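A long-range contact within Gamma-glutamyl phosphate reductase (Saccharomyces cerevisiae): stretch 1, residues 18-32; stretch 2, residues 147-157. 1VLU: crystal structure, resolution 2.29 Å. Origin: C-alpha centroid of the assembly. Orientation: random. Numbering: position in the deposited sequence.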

ATOM      1  N   GLN A  18      -9.111  12.557   9.018  1.00 59.66           N
ATOM      2  CA  GLN A  18      -8.970  13.015  10.405  1.00 60.55           C
ATOM      3  C   GLN A  18      -9.264  11.869  11.400  1.00 58.71           C
ATOM      4  O   GLN A  18      -8.558  11.685  12.402  1.00 57.28           O
ATOM      5  CB  GLN A  18      -9.861  14.235  10.662  1.00 59.94           C
ATOM      6  CG  GLN A  18      -9.564  14.976  11.967  1.00 69.77           C
ATOM      7  CD  GLN A  18      -8.145  15.545  12.027  1.00 83.24           C
ATOM      8  OE1 GLN A  18      -7.812  16.511  11.327  1.00 86.37           O
ATOM      9  NE2 GLN A  18      -7.303  14.945  12.873  1.00 87.95           N
ATOM     10  N   ILE A  19     -10.304  11.104  11.091  1.00 56.50           N
ATOM     11  CA  ILE A  19     -10.633   9.901  11.824  1.00 55.21           C
ATOM     12  C   ILE A  19      -9.439   8.959  11.875  1.00 55.60           C
ATOM     13  O   ILE A  19      -9.033   8.567  12.962  1.00 56.26           O
ATOM     14  CB  ILE A  19     -11.900   9.234  11.254  1.00 55.30           C
ATOM     15  CG1 ILE A  19     -13.128  10.073  11.649  1.00 53.19           C
ATOM     16  CG2 ILE A  19     -12.017   7.769  11.698  1.00 47.92           C
ATOM     17  CD1 ILE A  19     -14.398   9.772  10.839  1.00 48.37           C
ATOM     18  N   ALA A  20      -8.862   8.638  10.715  1.00 55.07           N
ATOM     19  CA  ALA A  20      -7.739   7.718  10.631  1.00 56.03           C
ATOM     20  C   ALA A  20      -6.475   8.243  11.327  1.00 57.66           C
ATOM     21  O   ALA A  20      -5.742   7.473  11.963  1.00 58.88           O
ATOM     22  CB  ALA A  20      -7.444   7.365   9.180  1.00 55.72           C
ATOM     23  N   LYS A  21      -6.236   9.544  11.208  1.00 56.43           N
ATOM     24  CA  LYS A  21      -5.100  10.196  11.835  1.00 58.50           C
ATOM     25  C   LYS A  21      -5.185  10.153  13.367  1.00 55.31           C
ATOM     26  O   LYS A  21      -4.186   9.849  14.039  1.00 55.09           O
ATOM     27  CB  LYS A  21      -4.961  11.653  11.321  1.00 56.42           C
ATOM     28  CG  LYS A  21      -3.757  12.401  11.887  1.00 61.57           C
ATOM     29  CD  LYS A  21      -3.605  13.799  11.285  1.00 66.59           C
ATOM     30  CE  LYS A  21      -2.998  14.782  12.302  1.00 78.85           C
ATOM     31  NZ  LYS A  21      -2.710  16.113  11.686  1.00 77.39           N
ATOM     32  N   ASN A  22      -6.368  10.473  13.898  1.00 53.89           N
ATOM     33  CA  ASN A  22      -6.652  10.393  15.336  1.00 54.02           C
ATOM     34  C   ASN A  22      -6.517   8.990  15.908  1.00 53.18           C
ATOM     35  O   ASN A  22      -6.055   8.819  17.037  1.00 55.90           O
ATOM     36  CB  ASN A  22      -8.045  10.945  15.635  1.00 54.82           C
ATOM     37  CG  ASN A  22      -8.141  12.456  15.407  1.00 56.68           C
ATOM     38  OD1 ASN A  22      -7.137  13.169  15.410  1.00 60.39           O
ATOM     39  ND2 ASN A  22      -9.356  12.940  15.196  1.00 60.01           N
ATOM     40  N   ALA A  23      -6.907   7.996  15.117  1.00 50.34           N
ATOM     41  CA  ALA A  23      -6.714   6.593  15.447  1.00 49.77           C
ATOM     42  C   ALA A  23      -5.242   6.241  15.587  1.00 50.10           C
ATOM     43  O   ALA A  23      -4.873   5.548  16.517  1.00 49.13           O
ATOM     44  CB  ALA A  23      -7.367   5.718  14.405  1.00 48.73           C
ATOM     45  N   ARG A  24      -4.408   6.724  14.663  1.00 52.34           N
ATOM     46  CA  ARG A  24      -2.979   6.497  14.710  1.00 53.24           C
ATOM     47  C   ARG A  24      -2.353   7.137  15.951  1.00 52.10           C
ATOM     48  O   ARG A  24      -1.498   6.531  16.612  1.00 51.79           O
ATOM     49  CB  ARG A  24      -2.287   6.988  13.430  1.00 52.94           C
ATOM     50  CG  ARG A  24      -0.902   6.350  13.255  1.00 58.01           C
ATOM     51  CD  ARG A  24      -0.202   6.756  11.960  1.00 62.97           C
ATOM     52  NE  ARG A  24       1.100   6.088  11.853  1.00 78.92           N
ATOM     53  CZ  ARG A  24       2.252   6.571  12.327  1.00 81.75           C
ATOM     54  NH1 ARG A  24       2.294   7.756  12.940  1.00 73.98           N
ATOM     55  NH2 ARG A  24       3.374   5.859  12.190  1.00 81.97           N
ATOM     56  N   LYS A  25      -2.790   8.349  16.263  1.00 51.35           N
ATOM     57  CA  LYS A  25      -2.350   9.056  17.458  1.00 54.10           C
ATOM     58  C   LYS A  25      -2.749   8.313  18.729  1.00 53.06           C
ATOM     59  O   LYS A  25      -1.911   8.108  19.607  1.00 57.78           O
ATOM     60  CB  LYS A  25      -2.886  10.505  17.480  1.00 52.44           C
ATOM     61  CG  LYS A  25      -2.205  11.420  16.448  1.00 61.50           C
ATOM     62  CD  LYS A  25      -2.603  12.897  16.596  1.00 59.40           C
ATOM     63  N   ALA A  26      -4.024   7.923  18.820  1.00 51.70           N
ATOM     64  CA  ALA A  26      -4.544   7.123  19.927  1.00 48.71           C
ATOM     65  C   ALA A  26      -3.796   5.809  20.126  1.00 49.54           C
ATOM     66  O   ALA A  26      -3.462   5.460  21.264  1.00 50.08           O
ATOM     67  CB  ALA A  26      -6.021   6.847  19.718  1.00 48.38           C
ATOM     68  N   GLY A  27      -3.545   5.083  19.026  1.00 46.73           N
ATOM     69  CA  GLY A  27      -2.802   3.836  19.056  1.00 44.90           C
ATOM     70  C   GLY A  27      -1.392   3.995  19.588  1.00 47.89           C
ATOM     71  O   GLY A  27      -0.890   3.124  20.302  1.00 47.87           O
ATOM     72  N   ASN A  28      -0.746   5.105  19.234  1.00 48.95           N
ATOM     73  CA  ASN A  28       0.624   5.365  19.671  1.00 51.77           C
ATOM     74  C   ASN A  28       0.763   5.617  21.170  1.00 52.96           C
ATOM     75  O   ASN A  28       1.848   5.468  21.719  1.00 55.70           O
ATOM     76  CB  ASN A  28       1.258   6.501  18.862  1.00 53.60           C
ATOM     77  CG  ASN A  28       1.799   6.021  17.526  1.00 55.72           C
ATOM     78  OD1 ASN A  28       2.160   4.848  17.379  1.00 62.04           O
ATOM     79  ND2 ASN A  28       1.838   6.917  16.540  1.00 57.56           N
ATOM     80  N   ILE A  29      -0.348   5.979  21.813  1.00 53.47           N
ATOM     81  CA  ILE A  29      -0.444   6.101  23.264  1.00 51.53           C
ATOM     82  C   ILE A  29      -0.896   4.771  23.851  1.00 52.80           C
ATOM     83  O   ILE A  29      -0.277   4.252  24.788  1.00 54.21           O
ATOM     84  CB  ILE A  29      -1.418   7.247  23.665  1.00 52.25           C
ATOM     85  CG1 ILE A  29      -0.834   8.597  23.220  1.00 51.53           C
ATOM     86  CG2 ILE A  29      -1.691   7.232  25.164  1.00 46.90           C
ATOM     87  CD1 ILE A  29      -1.838   9.722  23.131  1.00 56.49           C
ATOM     88  N   LEU A  30      -1.956   4.208  23.275  1.00 52.12           N
ATOM     89  CA  LEU A  30      -2.535   2.951  23.755  1.00 51.10           C
ATOM     90  C   LEU A  30      -1.491   1.833  23.855  1.00 51.03           C
ATOM     91  O   LEU A  30      -1.487   1.081  24.833  1.00 51.76           O
ATOM     92  CB  LEU A  30      -3.730   2.528  22.881  1.00 48.62           C
ATOM     93  CG  LEU A  30      -4.472   1.228  23.190  1.00 52.05           C
ATOM     94  CD1 LEU A  30      -5.049   1.250  24.618  1.00 43.93           C
ATOM     95  CD2 LEU A  30      -5.575   1.012  22.180  1.00 49.48           C
ATOM     96  N   LYS A  31      -0.592   1.756  22.872  1.00 51.54           N
ATOM     97  CA  LYS A  31       0.447   0.714  22.848  1.00 54.52           C
ATOM     98  C   LYS A  31       1.400   0.716  24.072  1.00 56.82           C
ATOM     99  O   LYS A  31       2.005  -0.313  24.384  1.00 59.30           O
ATOM    100  CB  LYS A  31       1.228   0.729  21.516  1.00 50.50           C
ATOM    101  CG  LYS A  31       2.302   1.775  21.427  1.00 51.93           C
ATOM    102  CD  LYS A  31       2.831   1.954  20.022  1.00 54.85           C
ATOM    103  CE  LYS A  31       3.962   1.027  19.703  1.00 57.49           C
ATOM    104  NZ  LYS A  31       4.524   1.402  18.382  1.00 59.83           N
ATOM    105  N   THR A  32       1.502   1.859  24.755  1.00 58.60           N
ATOM    106  CA  THR A  32       2.411   2.071  25.898  1.00 59.40           C
ATOM    107  C   THR A  32       1.714   2.041  27.278  1.00 61.13           C
ATOM    108  O   THR A  32       2.349   2.242  28.323  1.00 63.33           O
ATOM    109  CB  THR A  32       3.106   3.438  25.783  1.00 58.76           C
ATOM    110  OG1 THR A  32       2.137   4.473  25.985  1.00 59.43           O
ATOM    111  CG2 THR A  32       3.746   3.608  24.413  1.00 58.24           C
ATOM    112  N   LEU A 147     -10.945  -6.844  22.247  1.00 48.36           N
ATOM    113  CA  LEU A 147      -9.720  -7.344  21.624  1.00 49.14           C
ATOM    114  C   LEU A 147      -8.731  -6.277  21.222  1.00 50.13           C
ATOM    115  O   LEU A 147      -7.522  -6.521  21.285  1.00 52.14           O
ATOM    116  CB  LEU A 147     -10.033  -8.203  20.397  1.00 50.60           C
ATOM    117  CG  LEU A 147     -10.671  -9.565  20.642  1.00 49.96           C
ATOM    118  CD1 LEU A 147     -11.153 -10.122  19.324  1.00 52.70           C
ATOM    119  CD2 LEU A 147      -9.699 -10.511  21.333  1.00 50.03           C
ATOM    120  N   SER A 148      -9.233  -5.116  20.789  1.00 49.16           N
ATOM    121  CA  SER A 148      -8.399  -3.985  20.385  1.00 47.89           C
ATOM    122  C   SER A 148      -7.657  -3.330  21.520  1.00 47.37           C
ATOM    123  O   SER A 148      -6.468  -3.056  21.420  1.00 49.36           O
ATOM    124  CB  SER A 148      -9.254  -2.893  19.752  1.00 50.75           C
ATOM    125  OG  SER A 148      -9.516  -3.198  18.405  1.00 62.26           O
ATOM    126  N   ILE A 149      -8.381  -2.994  22.576  1.00 48.10           N
ATOM    127  CA  ILE A 149      -7.763  -2.322  23.696  1.00 47.65           C
ATOM    128  C   ILE A 149      -6.780  -3.280  24.356  1.00 48.06           C
ATOM    129  O   ILE A 149      -5.660  -2.904  24.632  1.00 49.27           O
ATOM    130  CB  ILE A 149      -8.823  -1.796  24.683  1.00 49.13           C
ATOM    131  CG1 ILE A 149      -9.530  -0.580  24.077  1.00 46.06           C
ATOM    132  CG2 ILE A 149      -8.196  -1.490  26.069  1.00 42.28           C
ATOM    133  CD1 ILE A 149     -10.997  -0.470  24.484  1.00 47.09           C
ATOM    134  N   LYS A 150      -7.195  -4.529  24.547  1.00 49.01           N
ATOM    135  CA  LYS A 150      -6.337  -5.565  25.107  1.00 49.25           C
ATOM    136  C   LYS A 150      -5.026  -5.759  24.334  1.00 50.68           C
ATOM    137  O   LYS A 150      -3.950  -5.903  24.929  1.00 53.78           O
ATOM    138  CB  LYS A 150      -7.110  -6.884  25.187  1.00 49.99           C
ATOM    139  CG  LYS A 150      -6.428  -8.005  25.967  1.00 50.27           C
ATOM    140  CD  LYS A 150      -6.067  -7.594  27.377  1.00 51.82           C
ATOM    141  CE  LYS A 150      -5.601  -8.807  28.174  1.00 52.91           C
ATOM    142  NZ  LYS A 150      -5.167  -8.351  29.512  1.00 49.92           N
ATOM    143  N   SER A 151      -5.111  -5.772  23.013  1.00 48.96           N
ATOM    144  CA  SER A 151      -3.934  -5.974  22.194  1.00 46.51           C
ATOM    145  C   SER A 151      -3.162  -4.703  21.853  1.00 45.86           C
ATOM    146  O   SER A 151      -2.154  -4.768  21.170  1.00 49.05           O
ATOM    147  CB  SER A 151      -4.286  -6.775  20.939  1.00 45.78           C
ATOM    148  OG  SER A 151      -5.140  -6.070  20.086  1.00 50.26           O
ATOM    149  N   GLY A 152      -3.615  -3.550  22.337  1.00 45.14           N
ATOM    150  CA  GLY A 152      -2.897  -2.279  22.147  1.00 41.82           C
ATOM    151  C   GLY A 152      -3.131  -1.608  20.802  1.00 43.68           C
ATOM    152  O   GLY A 152      -2.373  -0.711  20.413  1.00 41.96           O
ATOM    153  N   ASN A 153      -4.189  -2.031  20.097  1.00 45.57           N
ATOM    154  CA  ASN A 153      -4.571  -1.461  18.804  1.00 43.84           C
ATOM    155  C   ASN A 153      -5.690  -0.460  18.955  1.00 44.94           C
ATOM    156  O   ASN A 153      -6.600  -0.676  19.732  1.00 48.51           O
ATOM    157  CB  ASN A 153      -5.110  -2.536  17.851  1.00 44.06           C
ATOM    158  CG  ASN A 153      -4.079  -3.505  17.417  1.00 40.29           C
ATOM    159  OD1 ASN A 153      -3.171  -3.158  16.681  1.00 51.38           O
ATOM    160  ND2 ASN A 153      -4.226  -4.753  17.838  1.00 45.18           N
ATOM    161  N   ALA A 154      -5.641   0.615  18.182  1.00 44.76           N
ATOM    162  CA  ALA A 154      -6.777   1.495  18.074  1.00 44.78           C
ATOM    163  C   ALA A 154      -7.701   0.891  17.028  1.00 44.69           C
ATOM    164  O   ALA A 154      -7.233   0.196  16.117  1.00 44.40           O
ATOM    165  CB  ALA A 154      -6.346   2.902  17.694  1.00 39.22           C
ATOM    166  N   ALA A 155      -9.003   1.129  17.182  1.00 43.51           N
ATOM    167  CA  ALA A 155      -9.986   0.605  16.248  1.00 43.55           C
ATOM    168  C   ALA A 155     -10.947   1.674  15.757  1.00 42.69           C
ATOM    169  O   ALA A 155     -11.276   2.615  16.477  1.00 43.86           O
ATOM    170  CB  ALA A 155     -10.757  -0.553  16.860  1.00 41.58           C
ATOM    171  N   ILE A 156     -11.372   1.506  14.511  1.00 42.59           N
ATOM    172  CA  ILE A 156     -12.473   2.259  13.916  1.00 43.53           C
ATOM    173  C   ILE A 156     -13.530   1.223  13.550  1.00 44.33           C
ATOM    174  O   ILE A 156     -13.224   0.246  12.875  1.00 47.64           O
ATOM    175  CB  ILE A 156     -12.011   3.062  12.655  1.00 42.23           C
ATOM    176  CG1 ILE A 156     -10.872   4.021  13.001  1.00 41.73           C
ATOM    177  CG2 ILE A 156     -13.167   3.847  12.037  1.00 44.95           C
ATOM    178  CD1 ILE A 156      -9.904   4.240  11.900  1.00 44.47           C
ATOM    179  N   LEU A 157     -14.751   1.431  14.026  1.00 45.63           N
ATOM    180  CA  LEU A 157     -15.886   0.546  13.779  1.00 47.80           C
ATOM    181  C   LEU A 157     -16.950   1.215  12.915  1.00 50.12           C
ATOM    182  O   LEU A 157     -17.365   2.349  13.190  1.00 48.79           O
ATOM    183  CB  LEU A 157     -16.505   0.083  15.097  1.00 46.34           C
ATOM    184  CG  LEU A 157     -15.830  -1.079  15.842  1.00 47.92           C
ATOM    185  CD1 LEU A 157     -14.489  -0.672  16.426  1.00 52.29           C
ATOM    186  CD2 LEU A 157     -16.690  -1.551  16.951  1.00 50.58           C
TER
HETATM  187  O   HOH W   1      -1.272   0.653  18.529  1.00 50.41           O

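No direct hydrogen bond joins the two stretches, although backbone comes close to backbone: the CA atoms of Lys31 and Gly152 lie 4.5 Å apart, and those of Gly27 and Ala154 4.7 Å. The carbonyls Gly27 O and Gly152 O are 4.1 Å apart, and two acceptors cannot bond to each other. Water 1 lies within hydrogen-bonding distance of both, 3.1 Å from Gly27 O and 2.6 Å from Gly152 O; more acceptors surround it than it has protons, so how its hydrogens are shared remains open. Lys31 N, 3.9 Å from Gly152 O and not hydrogen-bonded to it, is instead committed to its own stretch, donating to Gly27 O at 2.9 Å.

Gly152 is the first residue after the helix of stretch 2 to leave helical phi/psi, in a Schellman motif. Its phi of 82° favours glycine, and two bonds run back into the last turn: Gly152 N to Ile149 O (3.1 Å) and Asn153 N to Ser148 O (2.8 Å). The chain then enters the strand, which runs at 148° to helix 18-30, with the axes approaching to 7.7 Å.

Small residues lie where the backbones come closest. Ala154 points toward the helix, its CB 3.2 Å from Ala23 O, 3.8 Å from Gly27 N and 4.4 Å from Ala26 CB. Two residues on, Ile156 also points toward it, whereas the intervening Ala155 points away, the alternation expected of a strand. Ile156 CD1 reaches Ala23 CB at 3.9 Å, and Ile156 CG2 meets Ile19 CG2 at 4.1 Å.

Leu30, with chi1 t and chi2 p, packs against the turn. Leu30 CD2 is 3.1 Å from Asn153 O, a tight approach of methyl to carbonyl, and 3.8 Å from Gly152 C; Leu30 CD1 lies 4.4 Å from Ile149 CG2. The contact, burying 420 Å² in total, thus combines apolar packing and close backbone approach, with water 1 near two carbonyls.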